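Local coordinates for amidohydrolase 3 domain-containing protein (Pyrococcus horikoshii, PDB 3IGH) that is of uncharacterized function but probably acts as a metal-dependent amidohydrolase, cleaving carbon-nitrogen bonds other than peptide bonds, at residues H196-G201 with K226-V231. Sequence-based numbering, arbitrary orientation.
With SO4 (sulfate ion), chain J.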
loop_
_atom_site.group_PDB
_atom_site.type_symbol
_atom_site.label_atom_id
_atom_site.label_comp_id
_atom_site.label_asym_id
_atom_site.label_seq_id
_atom_site.Cartn_x
_atom_site.Cartn_y
_atom_site.Cartn_z
ATOM N N HIS A 196 23.731 -1.050 4.847
ATOM C CA HIS A 196 24.773 -0.025 4.827
ATOM C C HIS A 196 24.267 1.282 5.433
ATOM O O HIS A 196 24.940 1.889 6.280
ATOM C CB HIS A 196 25.240 0.183 3.380
ATOM C CG HIS A 196 26.350 1.180 3.226
ATOM N ND1 HIS A 196 27.668 0.874 3.489
ATOM C CD2 HIS A 196 26.339 2.465 2.799
ATOM C CE1 HIS A 196 28.421 1.933 3.248
ATOM N NE2 HIS A 196 27.640 2.912 2.825
ATOM N N LEU A 197 23.067 1.702 5.026
ATOM C CA LEU A 197 22.469 2.937 5.536
ATOM C C LEU A 197 22.105 2.836 7.007
ATOM O O LEU A 197 22.367 3.760 7.777
ATOM C CB LEU A 197 21.229 3.334 4.708
ATOM C CG LEU A 197 21.603 3.758 3.286
ATOM C CD1 LEU A 197 20.393 3.697 2.371
ATOM C CD2 LEU A 197 22.251 5.150 3.259
ATOM N N LEU A 198 21.522 1.703 7.392
ATOM C CA LEU A 198 21.122 1.466 8.779
ATOM C C LEU A 198 22.341 1.514 9.711
ATOM O O LEU A 198 22.284 2.123 10.785
ATOM C CB LEU A 198 20.395 0.121 8.896
ATOM C CG LEU A 198 19.492 -0.190 10.090
ATOM C CD1 LEU A 198 18.403 0.850 10.254
ATOM C CD2 LEU A 198 18.876 -1.569 9.909
ATOM N N ASP A 199 23.453 0.927 9.269
ATOM C CA ASP A 199 24.711 0.975 10.031
ATOM C C ASP A 199 25.261 2.389 10.186
ATOM O O ASP A 199 26.008 2.666 11.124
ATOM C CB ASP A 199 25.778 0.064 9.409
ATOM C CG ASP A 199 25.510 -1.417 9.662
ATOM O OD1 ASP A 199 24.624 -1.744 10.483
ATOM O OD2 ASP A 199 26.187 -2.256 9.030
ATOM N N LEU A 200 24.883 3.275 9.265
ATOM C CA LEU A 200 25.288 4.669 9.302
ATOM C C LEU A 200 24.329 5.566 10.090
ATOM O O LEU A 200 24.575 6.765 10.239
ATOM C CB LEU A 200 25.457 5.195 7.871
ATOM C CG LEU A 200 26.748 4.758 7.179
ATOM C CD1 LEU A 200 26.674 5.010 5.674
ATOM C CD2 LEU A 200 27.942 5.479 7.809
ATOM N N GLY A 201 23.236 4.998 10.585
ATOM C CA GLY A 201 22.232 5.787 11.308
ATOM C C GLY A 201 21.189 6.465 10.413
ATOM O O GLY A 201 20.438 7.322 10.874
ATOM N N LYS A 226 11.025 -7.453 5.230
ATOM C CA LYS A 226 12.486 -7.403 5.135
ATOM C C LYS A 226 13.006 -6.026 4.710
ATOM O O LYS A 226 14.192 -5.873 4.415
ATOM C CB LYS A 226 13.006 -8.504 4.198
ATOM C CG LYS A 226 12.854 -9.912 4.773
ATOM C CD LYS A 226 13.138 -10.983 3.741
ATOM C CE LYS A 226 13.044 -12.369 4.370
ATOM N NZ LYS A 226 12.993 -13.450 3.346
ATOM N N LEU A 227 12.118 -5.035 4.668
ATOM C CA LEU A 227 12.540 -3.631 4.544
ATOM C C LEU A 227 12.871 -3.081 5.928
ATOM O O LEU A 227 12.002 -2.986 6.792
ATOM C CB LEU A 227 11.446 -2.771 3.900
ATOM C CG LEU A 227 11.388 -2.427 2.414
ATOM C CD1 LEU A 227 10.359 -1.331 2.226
ATOM C CD2 LEU A 227 12.729 -1.990 1.829
ATOM N N SER A 228 14.129 -2.713 6.140
ATOM C CA SER A 228 14.579 -2.352 7.474
ATOM C C SER A 228 14.657 -0.840 7.693
ATOM O O SER A 228 14.973 -0.382 8.793
ATOM C CB SER A 228 15.934 -3.008 7.756
ATOM O OG SER A 228 16.910 -2.537 6.846
ATOM N N ILE A 229 14.376 -0.072 6.638
ATOM C CA ILE A 229 14.352 1.388 6.695
ATOM C C ILE A 229 13.061 1.886 6.026
ATOM O O ILE A 229 12.464 1.175 5.215
ATOM C CB ILE A 229 15.585 2.024 5.963
ATOM C CG1 ILE A 229 15.642 1.581 4.493
ATOM C CG2 ILE A 229 16.900 1.717 6.721
ATOM C CD1 ILE A 229 16.656 2.339 3.600
ATOM N N ASN A 230 12.637 3.098 6.372
ATOM C CA ASN A 230 11.511 3.731 5.695
ATOM C C ASN A 230 11.919 4.184 4.299
ATOM O O ASN A 230 12.949 4.833 4.121
ATOM C CB ASN A 230 10.969 4.907 6.518
ATOM C CG ASN A 230 10.611 4.501 7.937
ATOM O OD1 ASN A 230 9.839 3.560 8.149
ATOM N ND2 ASN A 230 11.178 5.200 8.917
ATOM N N VAL A 231 11.130 3.795 3.303
ATOM C CA VAL A 231 11.441 4.102 1.914
ATOM C C VAL A 231 10.285 4.880 1.292
ATOM O O VAL A 231 9.173 4.367 1.178
ATOM C CB VAL A 231 11.716 2.816 1.097
ATOM C CG1 VAL A 231 11.991 3.153 -0.380
ATOM C CG2 VAL A 231 12.883 2.021 1.699
HETATM S S SO4 J . 29.786 4.768 0.319
HETATM O O1 SO4 J . 30.317 3.488 0.770
HETATM O O2 SO4 J . 30.858 5.756 0.319
HETATM O O3 SO4 J . 29.250 4.636 -1.032
HETATM O O4 SO4 J . 28.732 5.193 1.231
#
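The imidazole of His196 meets a sulfate ion at its edge, near the ring plane: NE2 donates a hydrogen bond to sulfate O4 at 3.0 Å, with an N-H...O angle of 153°. With chi1 at -178°, CG of His196 stands trans to the backbone N, carrying the ring off the side of the helix remote from residues 226-231. Ala406 N gives the anion, probably a crystallisation component, a second bond. Across the contact itself no hydrogen bond forms; it is mainly apolar, with Ser228 at its margin. Leu198 and Ile229 carry most of it: Leu198 CD1 lies 3.9 Å from Ile229 CG2, while Leu198 CD2 rests 3.8 Å from Ser228 OG. The Leu198 and Ile229 side chains run past one another in opposite senses. Deeper in, Leu197 CD1 approaches Ile229 CD1 at 4.2 Å, and Leu197 also packs on Leu70 and Leu73 of helix 70-78. One turn before Leu198, the side-chain amide of Gln194 uses NE2 on Lys226 O and OE1 on Ser228 N, fastening helix 183-199 to the loop ahead of strand 230-235. Gly201, with positive phi, follows the helix in a Schellman motif, and the chain enters strand 202-210, parallel to strand 230-235, consistent with the TIM-barrel fold of amidohydrolases.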